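Local structure of effector protein hopAB3 (Pseudomonas syringae pv. maculicola, 3TJY) at residues Ala7-Ile10 with Val11-Leu14. The protein is a secreted type III effector recognised by the tomato resistance protein Pto, triggering host immunity, and promotes virulence in susceptible plants. Residues are numbered along the deposited sequence; the frame is centred on the assembly and turned at random.
Sequences ANRI and VQQL
Two successive turns of the amphipathic helix 3-16, the first helix of this Pto-binding domain, meet through R9, which reaches forward to the exposed Q12 and, on the flank turned to helix 41-50, to the buried Q13. The R9 chain leaves with CG anti to the backbone N and bends at the next bond (chi2 61°), which carries the guanidinium along the helix toward the later turn. There NH2 donates to Q12 OE1 at 2.8 Å. The bond is bent, and the donor stands above the carbonyl plane of the amide instead of on a lone pair; the two flat groups are turned 66° apart. Q13 meets the same guanidinium quite differently: its amide stacks over one face, only 16° from parallel, with NE2 3.7 Å from R9 CZ and displaced toward the rim. That amide is fixed from beyond the helix, OE1 accepting from H50 NE2 and NE2 donating to Q49 OE1, so Q13 links R9 to helix 41-50. E16 lies farther along as a weak, long ion-pair partner of R9 NH2. On the buried side I10 and L14 run side by side, pointing the same way, I10 CG2 4.0 Å from L14 CD1; I10 packs on L65 and L69 of helix 64-77, L14 on V46 and F47. Four backbone bonds join the turns, V11 N to A7 O (3.0 Å) through L14 N to I10 O (2.8 Å). Such i to i+4 bonding, with R9 and Q12 toward solvent, I10 and L14 in the core and Q13 at the seam with helix 41-50, is typical of an amphipathic alpha-helix in a small helical bundle.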
loop_
_atom_site.group_PDB
_atom_site.type_symbol
_atom_site.label_atom_id
_atom_site.label_comp_id
_atom_site.label_asym_id
_atom_site.label_seq_id
_atom_site.Cartn_x
_atom_site.Cartn_y
_atom_site.Cartn_z
ATOM N N ALA A 7 6.795 -2.533 -5.151
ATOM C CA ALA A 7 6.058 -1.367 -4.669
ATOM C C ALA A 7 5.549 -0.526 -5.825
ATOM O O ALA A 7 4.444 0.022 -5.767
ATOM C CB ALA A 7 6.934 -0.531 -3.740
ATOM N N ASN A 8 6.350 -0.412 -6.882
ATOM C CA ASN A 8 5.904 0.349 -8.056
ATOM C C ASN A 8 4.707 -0.288 -8.743
ATOM O O ASN A 8 3.843 0.417 -9.274
ATOM C CB ASN A 8 7.048 0.501 -9.061
ATOM C CG ASN A 8 8.132 1.419 -8.565
ATOM O OD1 ASN A 8 7.887 2.308 -7.744
ATOM N ND2 ASN A 8 9.344 1.227 -9.082
ATOM N N ARG A 9 4.688 -1.625 -8.769
ATOM C CA ARG A 9 3.555 -2.377 -9.299
ATOM C C ARG A 9 2.303 -2.141 -8.435
ATOM O O ARG A 9 1.193 -2.015 -8.956
ATOM C CB ARG A 9 3.899 -3.872 -9.364
ATOM C CG ARG A 9 2.742 -4.792 -9.703
ATOM C CD ARG A 9 2.159 -4.472 -11.071
ATOM N NE ARG A 9 1.379 -5.583 -11.611
ATOM C CZ ARG A 9 0.527 -5.468 -12.623
ATOM N NH1 ARG A 9 -0.143 -6.527 -13.058
ATOM N NH2 ARG A 9 0.338 -4.287 -13.195
ATOM N N ILE A 10 2.480 -2.071 -7.118
ATOM C CA ILE A 10 1.352 -1.757 -6.237
ATOM C C ILE A 10 0.773 -0.396 -6.623
ATOM O O ILE A 10 -0.435 -0.250 -6.793
ATOM C CB ILE A 10 1.761 -1.782 -4.738
ATOM C CG1 ILE A 10 2.180 -3.196 -4.327
ATOM C CG2 ILE A 10 0.598 -1.357 -3.853
ATOM C CD1 ILE A 10 2.849 -3.261 -2.905
ATOM N N VAL A 11 1.634 0.607 -6.743
ATOM C CA VAL A 11 1.166 1.933 -7.113
ATOM C C VAL A 11 0.466 1.897 -8.472
ATOM O O VAL A 11 -0.602 2.465 -8.627
ATOM C CB VAL A 11 2.311 2.953 -7.080
ATOM C CG1 VAL A 11 1.873 4.310 -7.668
ATOM C CG2 VAL A 11 2.811 3.106 -5.639
ATOM N N GLN A 12 1.079 1.228 -9.450
ATOM C CA GLN A 12 0.474 1.064 -10.771
ATOM C C GLN A 12 -0.919 0.459 -10.690
ATOM O O GLN A 12 -1.849 0.917 -11.355
ATOM C CB GLN A 12 1.344 0.123 -11.624
ATOM C CG GLN A 12 0.711 -0.310 -12.940
ATOM C CD GLN A 12 1.585 -1.319 -13.691
ATOM O OE1 GLN A 12 2.220 -2.184 -13.079
ATOM N NE2 GLN A 12 1.622 -1.206 -15.018
ATOM N N GLN A 13 -1.032 -0.629 -9.931
ATOM C CA GLN A 13 -2.310 -1.310 -9.797
ATOM C C GLN A 13 -3.347 -0.452 -9.067
ATOM O O GLN A 13 -4.543 -0.514 -9.389
ATOM C CB GLN A 13 -2.121 -2.632 -9.081
ATOM C CG GLN A 13 -1.396 -3.682 -9.908
ATOM C CD GLN A 13 -1.250 -4.968 -9.130
ATOM O OE1 GLN A 13 -0.754 -4.964 -8.022
ATOM N NE2 GLN A 13 -1.729 -6.067 -9.698
ATOM N N LEU A 14 -2.908 0.316 -8.070
ATOM C CA LEU A 14 -3.826 1.247 -7.389
ATOM C C LEU A 14 -4.376 2.296 -8.355
ATOM O O LEU A 14 -5.580 2.562 -8.378
ATOM C CB LEU A 14 -3.123 1.938 -6.211
ATOM C CG LEU A 14 -2.893 1.034 -4.998
ATOM C CD1 LEU A 14 -1.953 1.689 -3.988
ATOM C CD2 LEU A 14 -4.216 0.641 -4.348
#